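Local coordinates for protein oligogalacturonate lyase (Vibrio parahaemolyticus RIMD 2210633, PDB 3C5M) that probably cleaves oligogalacturonides, the oligomers released from pectin, by lyase chemistry, and folds as a seven-bladed beta-propeller that binds a manganese ion, at residues A[143-148]-A[165-170]; A[184-189]-A[205-210]; A[24-29]-A[377-382]. All coordinates share one frame; numbering follows the deposited sequence.

Contact 1 of 3, residues A[143-148]-A[165-170]; sequences EILKRD and NPTCRL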
loop_
_atom_site.group_PDB
_atom_site.type_symbol
_atom_site.label_atom_id
_atom_site.label_comp_id
_atom_site.label_asym_id
_atom_site.label_seq_id
_atom_site.Cartn_x
_atom_site.Cartn_y
_atom_site.Cartn_z
ATOM N N GLU A 143 -9.623 -10.268 -10.128
ATOM C CA GLU A 143 -9.065 -11.533 -10.593
ATOM C C GLU A 143 -9.064 -11.503 -12.110
ATOM O O GLU A 143 -9.862 -10.808 -12.724
ATOM C CB GLU A 143 -9.878 -12.729 -10.082
ATOM C CG GLU A 143 -10.192 -12.689 -8.581
ATOM C CD GLU A 143 -10.923 -13.946 -8.057
ATOM O OE1 GLU A 143 -11.991 -14.309 -8.609
ATOM O OE2 GLU A 143 -10.434 -14.561 -7.080
ATOM N N ILE A 144 -8.141 -12.254 -12.697
ATOM C CA ILE A 144 -7.960 -12.329 -14.139
ATOM C C ILE A 144 -8.231 -13.746 -14.611
ATOM O O ILE A 144 -7.763 -14.703 -14.000
ATOM C CB ILE A 144 -6.522 -11.948 -14.485
ATOM C CG1 ILE A 144 -6.265 -10.522 -13.997
ATOM C CG2 ILE A 144 -6.269 -12.093 -15.974
ATOM C CD1 ILE A 144 -4.825 -10.086 -14.094
ATOM N N LEU A 145 -8.986 -13.898 -15.692
ATOM C CA LEU A 145 -9.281 -15.236 -16.190
ATOM C C LEU A 145 -7.964 -15.971 -16.499
ATOM O O LEU A 145 -7.169 -15.501 -17.308
ATOM C CB LEU A 145 -10.139 -15.134 -17.444
ATOM C CG LEU A 145 -11.214 -16.207 -17.593
ATOM C CD1 LEU A 145 -11.866 -15.996 -18.936
ATOM C CD2 LEU A 145 -10.625 -17.619 -17.496
ATOM N N LYS A 146 -7.737 -17.116 -15.858
ATOM C CA LYS A 146 -6.506 -17.880 -16.066
ATOM C C LYS A 146 -6.041 -17.979 -17.502
ATOM O O LYS A 146 -4.864 -17.784 -17.782
ATOM C CB LYS A 146 -6.632 -19.292 -15.502
ATOM C CG LYS A 146 -6.198 -19.416 -14.067
ATOM C CD LYS A 146 -6.033 -20.874 -13.693
ATOM C CE LYS A 146 -5.578 -21.028 -12.255
ATOM N NZ LYS A 146 -5.435 -22.469 -11.939
ATOM N N ARG A 147 -6.959 -18.289 -18.409
ATOM C CA ARG A 147 -6.623 -18.412 -19.825
ATOM C C ARG A 147 -6.005 -17.129 -20.390
ATOM O O ARG A 147 -5.110 -17.188 -21.235
ATOM C CB ARG A 147 -7.873 -18.766 -20.627
ATOM C CG ARG A 147 -8.599 -20.004 -20.127
ATOM C CD ARG A 147 -9.740 -20.388 -21.064
ATOM N NE ARG A 147 -10.487 -19.212 -21.504
ATOM C CZ ARG A 147 -10.237 -18.539 -22.624
ATOM N NH1 ARG A 147 -9.259 -18.931 -23.431
ATOM N NH2 ARG A 147 -10.957 -17.465 -22.926
ATOM N N ASP A 148 -6.487 -15.980 -19.918
ATOM C CA ASP A 148 -5.997 -14.685 -20.376
ATOM C C ASP A 148 -4.734 -14.227 -19.655
ATOM O O ASP A 148 -4.118 -13.238 -20.049
ATOM C CB ASP A 148 -7.078 -13.617 -20.186
ATOM C CG ASP A 148 -8.286 -13.834 -21.083
ATOM O OD1 ASP A 148 -8.531 -14.988 -21.505
ATOM O OD2 ASP A 148 -9.002 -12.840 -21.347
ATOM N N ASN A 165 -6.172 -7.351 -24.122
ATOM C CA ASN A 165 -7.473 -7.089 -23.512
ATOM C C ASN A 165 -7.984 -8.295 -22.751
ATOM O O ASN A 165 -8.961 -8.920 -23.148
ATOM C CB ASN A 165 -8.494 -6.687 -24.579
ATOM C CG ASN A 165 -8.363 -5.233 -24.992
ATOM O OD1 ASN A 165 -7.364 -4.829 -25.584
ATOM N ND2 ASN A 165 -9.374 -4.436 -24.667
ATOM N N PRO A 166 -7.332 -8.631 -21.634
ATOM C CA PRO A 166 -7.702 -9.771 -20.797
ATOM C C PRO A 166 -8.978 -9.487 -20.022
ATOM O O PRO A 166 -9.220 -8.346 -19.626
ATOM C CB PRO A 166 -6.500 -9.910 -19.877
ATOM C CG PRO A 166 -6.153 -8.472 -19.631
ATOM C CD PRO A 166 -6.228 -7.875 -21.018
ATOM N N THR A 167 -9.788 -10.520 -19.817
ATOM C CA THR A 167 -11.033 -10.386 -19.084
ATOM C C THR A 167 -10.754 -10.474 -17.586
ATOM O O THR A 167 -10.292 -11.504 -17.080
ATOM C CB THR A 167 -12.040 -11.484 -19.505
ATOM O OG1 THR A 167 -13.071 -11.605 -18.517
ATOM C CG2 THR A 167 -11.342 -12.811 -19.653
ATOM N N CYS A 168 -11.028 -9.372 -16.895
ATOM C CA CYS A 168 -10.816 -9.258 -15.457
ATOM C C CYS A 168 -12.118 -8.914 -14.762
ATOM O O CYS A 168 -12.992 -8.279 -15.341
ATOM C CB CYS A 168 -9.810 -8.148 -15.160
ATOM S SG CYS A 168 -8.177 -8.414 -15.831
ATOM N N ARG A 169 -12.243 -9.319 -13.509
ATOM C CA ARG A 169 -13.446 -9.017 -12.763
ATOM C C ARG A 169 -13.098 -8.463 -11.389
ATOM O O ARG A 169 -12.144 -8.900 -10.751
ATOM C CB ARG A 169 -14.306 -10.270 -12.603
ATOM C CG ARG A 169 -13.643 -11.372 -11.793
ATOM C CD ARG A 169 -14.577 -12.550 -11.627
ATOM N NE ARG A 169 -14.023 -13.584 -10.760
ATOM C CZ ARG A 169 -14.696 -14.657 -10.355
ATOM N NH1 ARG A 169 -15.954 -14.845 -10.739
ATOM N NH2 ARG A 169 -14.115 -15.540 -9.554
ATOM N N LEU A 170 -13.889 -7.492 -10.956
ATOM C CA LEU A 170 -13.730 -6.858 -9.661
ATOM C C LEU A 170 -14.759 -7.538 -8.741
ATOM O O LEU A 170 -15.953 -7.261 -8.836
ATOM C CB LEU A 170 -14.033 -5.366 -9.794
ATOM C CG LEU A 170 -13.572 -4.423 -8.686
ATOM C CD1 LEU A 170 -13.999 -2.992 -8.999
ATOM C CD2 LEU A 170 -14.161 -4.864 -7.371
#
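Glu-143 and Arg-169 face each other across the two inner strands of a four-stranded antiparallel propeller blade, near the end where strand 138-145 finishes and strand 168-174 begins. They form a hydrogen-bonded pair: Glu-143 N reaches Arg-169 O at 2.9 Å, and Arg-169 N returns the bond to Glu-143 O at the same distance. Their side chains run side by side on one face of the sheet. Arg-169 CG lies between the backbone N and the carbonyl carbon (chi1 64°), and from there the chain extends alongside Glu-143. Carboxylate and guanidinium are nearly coplanar, and Glu-143 OE1 lies at the guanidinium edge in a salt bridge, 2.6 Å from Arg-169 NH2, with a second, weak bond from Arg-169 NE. Tyr-118 is hydrogen-bonded to the other carboxylate oxygen, and Trp-124 meets Arg-169 in a cation-pi contact. On the blade's other face the next pair, Ile-144 and Cys-168, is non-hydrogen-bonded, and Ile-144 CG1 packs on Cys-168 SG at 3.4 Å. Leu-145 N continues the ladder with a nearly straight bond to Thr-167 O (3.1 Å, 174° at the hydrogen). Beyond it strand 138-145 gives way to the 3-10 turn 146-148, where Asp-148 N bonds Leu-145 O. This turn brings Asp-148 CB against Pro-166 CB at 3.8 Å.

Contact 2 of 3, residues A[184-189]-A[205-210]; sequences HQDTAW and FCHEGP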
loop_
_atom_site.group_PDB
_atom_site.type_symbol
_atom_site.label_atom_id
_atom_site.label_comp_id
_atom_site.label_asym_id
_atom_site.label_seq_id
_atom_site.Cartn_x
_atom_site.Cartn_y
_atom_site.Cartn_z
ATOM N N HIS A 184 -18.378 -6.064 -11.021
ATOM C CA HIS A 184 -17.975 -5.449 -12.277
ATOM C C HIS A 184 -17.013 -6.342 -13.043
ATOM O O HIS A 184 -16.037 -6.812 -12.484
ATOM C CB HIS A 184 -17.298 -4.097 -12.032
ATOM C CG HIS A 184 -16.843 -3.423 -13.289
ATOM N ND1 HIS A 184 -17.723 -2.904 -14.214
ATOM C CD2 HIS A 184 -15.608 -3.266 -13.818
ATOM C CE1 HIS A 184 -17.049 -2.464 -15.261
ATOM N NE2 HIS A 184 -15.763 -2.673 -15.046
ATOM N N GLN A 185 -17.288 -6.577 -14.321
ATOM C CA GLN A 185 -16.410 -7.402 -15.140
ATOM C C GLN A 185 -16.063 -6.613 -16.387
ATOM O O GLN A 185 -16.687 -5.590 -16.661
ATOM C CB GLN A 185 -17.103 -8.708 -15.514
ATOM C CG GLN A 185 -16.163 -9.740 -16.087
ATOM C CD GLN A 185 -16.613 -11.160 -15.777
ATOM O OE1 GLN A 185 -17.034 -11.463 -14.657
ATOM N NE2 GLN A 185 -16.514 -12.039 -16.760
ATOM N N ASP A 186 -15.079 -7.072 -17.149
ATOM C CA ASP A 186 -14.690 -6.334 -18.350
ATOM C C ASP A 186 -13.533 -7.023 -19.070
ATOM O O ASP A 186 -12.726 -7.721 -18.452
ATOM C CB ASP A 186 -14.287 -4.900 -17.963
ATOM C CG ASP A 186 -14.239 -3.956 -19.151
ATOM O OD1 ASP A 186 -13.931 -2.753 -18.942
ATOM O OD2 ASP A 186 -14.508 -4.411 -20.284
ATOM N N THR A 187 -13.459 -6.827 -20.381
ATOM C CA THR A 187 -12.403 -7.431 -21.179
ATOM C C THR A 187 -11.193 -6.517 -21.245
ATOM O O THR A 187 -10.474 -6.479 -22.245
ATOM C CB THR A 187 -12.883 -7.727 -22.606
ATOM O OG1 THR A 187 -13.636 -6.612 -23.100
ATOM C CG2 THR A 187 -13.740 -8.974 -22.624
ATOM N N ALA A 188 -10.976 -5.782 -20.159
ATOM C CA ALA A 188 -9.854 -4.858 -20.044
ATOM C C ALA A 188 -9.054 -5.208 -18.797
ATOM O O ALA A 188 -9.579 -5.825 -17.875
ATOM C CB ALA A 188 -10.368 -3.427 -19.947
ATOM N N TRP A 189 -7.785 -4.819 -18.769
ATOM C CA TRP A 189 -6.934 -5.089 -17.612
ATOM C C TRP A 189 -7.286 -4.134 -16.459
ATOM O O TRP A 189 -6.952 -2.953 -16.501
ATOM C CB TRP A 189 -5.462 -4.922 -18.001
ATOM C CG TRP A 189 -4.496 -5.318 -16.916
ATOM C CD1 TRP A 189 -4.796 -5.919 -15.730
ATOM C CD2 TRP A 189 -3.073 -5.199 -16.955
ATOM N NE1 TRP A 189 -3.652 -6.186 -15.034
ATOM C CE2 TRP A 189 -2.577 -5.754 -15.762
ATOM C CE3 TRP A 189 -2.166 -4.675 -17.885
ATOM C CZ2 TRP A 189 -1.210 -5.806 -15.472
ATOM C CZ3 TRP A 189 -0.810 -4.726 -17.595
ATOM C CH2 TRP A 189 -0.346 -5.288 -16.398
ATOM N N PHE A 205 -11.420 1.557 -8.582
ATOM C CA PHE A 205 -10.540 0.591 -9.241
ATOM C C PHE A 205 -9.883 1.333 -10.381
ATOM O O PHE A 205 -10.008 2.550 -10.468
ATOM C CB PHE A 205 -11.317 -0.628 -9.757
ATOM C CG PHE A 205 -12.214 -0.347 -10.930
ATOM C CD1 PHE A 205 -11.835 -0.711 -12.219
ATOM C CD2 PHE A 205 -13.452 0.266 -10.745
ATOM C CE1 PHE A 205 -12.675 -0.471 -13.303
ATOM C CE2 PHE A 205 -14.297 0.510 -11.826
ATOM C CZ PHE A 205 -13.911 0.143 -13.108
ATOM N N CYS A 206 -9.190 0.630 -11.263
ATOM C CA CYS A 206 -8.522 1.323 -12.354
ATOM C C CYS A 206 -8.137 0.402 -13.484
ATOM O O CYS A 206 -8.179 -0.815 -13.345
ATOM C CB CYS A 206 -7.240 1.950 -11.842
ATOM S SG CYS A 206 -5.936 0.694 -11.595
ATOM N N HIS A 207 -7.733 1.006 -14.596
ATOM C CA HIS A 207 -7.285 0.246 -15.743
ATOM C C HIS A 207 -5.760 0.252 -15.690
ATOM O O HIS A 207 -5.149 1.312 -15.571
ATOM C CB HIS A 207 -7.758 0.877 -17.065
ATOM C CG HIS A 207 -9.243 0.857 -17.261
ATOM N ND1 HIS A 207 -10.045 -0.161 -16.793
ATOM C CD2 HIS A 207 -10.065 1.713 -17.914
ATOM C CE1 HIS A 207 -11.296 0.072 -17.146
ATOM N NE2 HIS A 207 -11.336 1.202 -17.827
ATOM N N GLU A 208 -5.154 -0.933 -15.755
ATOM C CA GLU A 208 -3.705 -1.055 -15.728
ATOM C C GLU A 208 -3.145 -0.872 -17.116
ATOM O O GLU A 208 -3.896 -0.788 -18.082
ATOM C CB GLU A 208 -3.290 -2.418 -15.188
ATOM C CG GLU A 208 -3.524 -2.560 -13.707
ATOM C CD GLU A 208 -2.788 -1.503 -12.909
ATOM O OE1 GLU A 208 -2.945 -1.477 -11.671
ATOM O OE2 GLU A 208 -2.051 -0.697 -13.517
ATOM N N GLY A 209 -1.824 -0.810 -17.213
ATOM C CA GLY A 209 -1.187 -0.630 -18.506
ATOM C C GLY A 209 -0.432 0.685 -18.574
ATOM O O GLY A 209 -0.538 1.499 -17.659
ATOM N N PRO A 210 0.340 0.930 -19.645
ATOM C CA PRO A 210 1.090 2.184 -19.758
ATOM C C PRO A 210 0.197 3.407 -19.617
ATOM O O PRO A 210 -0.889 3.465 -20.187
ATOM C CB PRO A 210 1.734 2.077 -21.138
ATOM C CG PRO A 210 0.771 1.226 -21.892
ATOM C CD PRO A 210 0.446 0.150 -20.888
HETATM O O HOH W 1 -6.433 -1.662 -18.683
#
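Trp-189 and Glu-208 meet where the chain, having left the outermost strand 180-186 of one propeller blade, is about to enter strand 190-196 of the next. Strand 202-207 pairs with 190-196, and Glu-208 lies just past its end. The side chain of Glu-208 begins over the indole: its CB sits 3.4 Å from the centroid of the Trp-189 five-membered ring, only 15° off the normal, a CH-pi contact over the ring face. CG follows, anti to the carbonyl carbon, and passes 3.9 Å from Trp-189 NE1. There the chain bends (chi2 -58°) and carries the carboxylate away from the indole, where OE2 forms a salt bridge with Arg-217. Beside the ring the backbones continue the pairing of 190-196 with 202-207, Glu-208 N donating to Trp-189 O at 2.8 Å. A water bridges the same Trp-189 O, at 2.6 Å, to Glu-208 O, donating to both carbonyls, and His-207 CA adds a C-H...O contact to Trp-189 O. The link between blades is made by His-184, on the edge strand of the preceding blade, whose ring meets that of Phe-205 in the next obliquely, His-184 CD2 lying 3.9 Å from Phe-205 CZ with the planes 38° apart. Phe-161 and Tyr-127 meet the indole edge-to-face, and Phe-158 also touches it. The side chain of Glu-208 is about 12 Å from the bound manganese ion, too far to be a ligand. Glu-208 thus splits its chemistry: CB and CG rest on the indole, while the carboxylate is held by Arg-217.

Contact 3 of 3, residues A[24-29]-A[377-382]; sequences TRLTPT and IYIADV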
loop_
_atom_site.group_PDB
_atom_site.type_symbol
_atom_site.label_atom_id
_atom_site.label_comp_id
_atom_site.label_asym_id
_atom_site.label_seq_id
_atom_site.Cartn_x
_atom_site.Cartn_y
_atom_site.Cartn_z
ATOM N N THR A 24 14.607 5.569 14.555
ATOM C CA THR A 24 14.881 4.367 15.306
ATOM C C THR A 24 14.605 3.106 14.491
ATOM O O THR A 24 13.592 3.009 13.815
ATOM C CB THR A 24 14.093 4.424 16.648
ATOM O OG1 THR A 24 13.881 3.102 17.156
ATOM C CG2 THR A 24 12.789 5.161 16.463
ATOM N N ARG A 25 15.544 2.163 14.540
ATOM C CA ARG A 25 15.459 0.898 13.806
ATOM C C ARG A 25 14.792 -0.161 14.697
ATOM O O ARG A 25 15.251 -0.412 15.810
ATOM C CB ARG A 25 16.872 0.442 13.419
ATOM C CG ARG A 25 16.928 -0.614 12.342
ATOM C CD ARG A 25 18.272 -1.322 12.305
ATOM N NE ARG A 25 18.491 -2.117 13.512
ATOM C CZ ARG A 25 19.492 -1.921 14.359
ATOM N NH1 ARG A 25 20.371 -0.955 14.128
ATOM N NH2 ARG A 25 19.604 -2.682 15.438
ATOM N N LEU A 26 13.718 -0.782 14.209
ATOM C CA LEU A 26 12.989 -1.782 14.980
ATOM C C LEU A 26 13.499 -3.210 14.827
ATOM O O LEU A 26 13.519 -3.978 15.790
ATOM C CB LEU A 26 11.510 -1.761 14.599
ATOM C CG LEU A 26 10.639 -0.543 14.908
ATOM C CD1 LEU A 26 10.919 -0.075 16.313
ATOM C CD2 LEU A 26 10.901 0.561 13.923
ATOM N N THR A 27 13.897 -3.570 13.612
ATOM C CA THR A 27 14.373 -4.919 13.337
ATOM C C THR A 27 15.901 -5.049 13.251
ATOM O O THR A 27 16.609 -4.065 13.014
ATOM C CB THR A 27 13.717 -5.441 12.030
ATOM O OG1 THR A 27 14.014 -4.558 10.936
ATOM C CG2 THR A 27 12.212 -5.509 12.206
ATOM N N PRO A 28 16.427 -6.269 13.465
ATOM C CA PRO A 28 17.868 -6.543 13.413
ATOM C C PRO A 28 18.476 -6.183 12.061
ATOM O O PRO A 28 17.812 -6.260 11.021
ATOM C CB PRO A 28 17.954 -8.042 13.688
ATOM C CG PRO A 28 16.797 -8.279 14.582
ATOM C CD PRO A 28 15.696 -7.468 13.908
ATOM N N THR A 29 19.748 -5.809 12.082
ATOM C CA THR A 29 20.432 -5.420 10.867
ATOM C C THR A 29 20.943 -6.628 10.071
ATOM O O THR A 29 21.417 -6.481 8.945
ATOM C CB THR A 29 21.588 -4.437 11.203
ATOM O OG1 THR A 29 22.199 -4.000 9.987
ATOM C CG2 THR A 29 22.635 -5.102 12.098
ATOM N N ILE A 377 13.224 -2.313 9.115
ATOM C CA ILE A 377 12.145 -1.376 9.403
ATOM C C ILE A 377 12.551 -0.263 10.360
ATOM O O ILE A 377 13.116 -0.522 11.424
ATOM C CB ILE A 377 10.932 -2.136 9.998
ATOM C CG1 ILE A 377 10.553 -3.296 9.080
ATOM C CG2 ILE A 377 9.734 -1.224 10.118
ATOM C CD1 ILE A 377 9.474 -4.168 9.647
ATOM N N TYR A 378 12.248 0.977 9.982
ATOM C CA TYR A 378 12.577 2.144 10.806
ATOM C C TYR A 378 11.344 2.984 11.051
ATOM O O TYR A 378 10.356 2.872 10.337
ATOM C CB TYR A 378 13.609 3.035 10.102
ATOM C CG TYR A 378 14.906 2.355 9.729
ATOM C CD1 TYR A 378 14.996 1.553 8.597
ATOM C CD2 TYR A 378 16.036 2.489 10.532
ATOM C CE1 TYR A 378 16.177 0.893 8.273
ATOM C CE2 TYR A 378 17.227 1.834 10.216
ATOM C CZ TYR A 378 17.288 1.034 9.085
ATOM O OH TYR A 378 18.453 0.358 8.778
ATOM N N ILE A 379 11.404 3.821 12.071
ATOM C CA ILE A 379 10.321 4.737 12.369
ATOM C C ILE A 379 11.006 6.068 12.633
ATOM O O ILE A 379 11.749 6.213 13.602
ATOM C CB ILE A 379 9.521 4.332 13.625
ATOM C CG1 ILE A 379 8.570 3.187 13.299
ATOM C CG2 ILE A 379 8.720 5.518 14.136
ATOM C CD1 ILE A 379 7.928 2.579 14.493
ATOM N N ALA A 380 10.770 7.037 11.758
ATOM C CA ALA A 380 11.374 8.347 11.917
ATOM C C ALA A 380 10.432 9.260 12.693
ATOM O O ALA A 380 9.252 9.365 12.366
ATOM C CB ALA A 380 11.677 8.951 10.552
ATOM N N ASP A 381 10.956 9.919 13.722
ATOM C CA ASP A 381 10.165 10.846 14.520
ATOM C C ASP A 381 9.715 11.979 13.622
ATOM O O ASP A 381 10.310 12.209 12.577
ATOM C CB ASP A 381 11.001 11.394 15.682
ATOM C CG ASP A 381 10.959 10.490 16.914
ATOM O OD1 ASP A 381 11.071 9.241 16.769
ATOM O OD2 ASP A 381 10.824 11.032 18.035
ATOM N N VAL A 382 8.651 12.669 14.010
ATOM C CA VAL A 382 8.159 13.794 13.221
ATOM C C VAL A 382 7.842 14.957 14.137
ATOM O O VAL A 382 6.716 15.097 14.614
ATOM C CB VAL A 382 6.882 13.444 12.424
ATOM C CG1 VAL A 382 6.438 14.644 11.607
ATOM C CG2 VAL A 382 7.145 12.260 11.523
#
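Thr-24 and Ile-379 form an antiparallel hydrogen-bonded pair, Thr-24 N to Ile-379 O at 3.1 Å and Ile-379 N to Thr-24 O at 2.9 Å, and the ladder runs on through Leu-26 N to Ile-377 O. Strand 22-25, from the N-terminal part of the chain, and the last strand, 376-381, thereby share one blade, the "Velcro" closure of beta-propellers. Beyond the last backbone bond a side chain takes over: Thr-27 OG1, set between its own backbone N and carbonyl carbon (chi1 58°), accepts from Ile-377 N at 3.0 Å in a nearly straight bond. Leu-26 CD2 lies on Ile-379 CG1 at 3.6 Å, the two chains crossing at about a right angle. In the non-hydrogen-bonded pair, Arg-25 lays its CB and CG along the CE2 corner of Tyr-378, with Arg-25 CG 3.3 Å from Tyr-378 CE2. The arginine chain then bends, and Arg-25 NE donates to Thr-27 O at 2.8 Å, almost within the guanidinium plane. The Tyr-378 hydroxyl is hydrogen-bonded to Glu-372. The seam between the early and the last strands of the chain is therefore gripped by directional bonds and apolar packing together, where the salt bridge from Arg-25 NH1 to Glu-12 probably balances the charge of the buried arginine.

Contact 1 binds neighbouring strands within a blade. Contact 2 spans the passage from that blade into the next, across the blades at His-184 and Phe-205 and within the second at Trp-189 and Glu-208. Contact 3 closes the ring, enclosing the other two in its chain loop. Contacts 1 and 2 adjoin through sheet neighbours 168-174 and 180-186, with probable hydrogen bonds from Leu-170 N to His-184 O and Cys-168 N to Asp-186 O. Contact 3, across the chain's centre and about 40 Å from contact 1 between centres, is buried, the others partly so. Contact 1 adds a salt bridge to its ladder, contact 3 a threonine side-chain bond and apolar packing; contact 2 relies on aromatic packing and a bridging water.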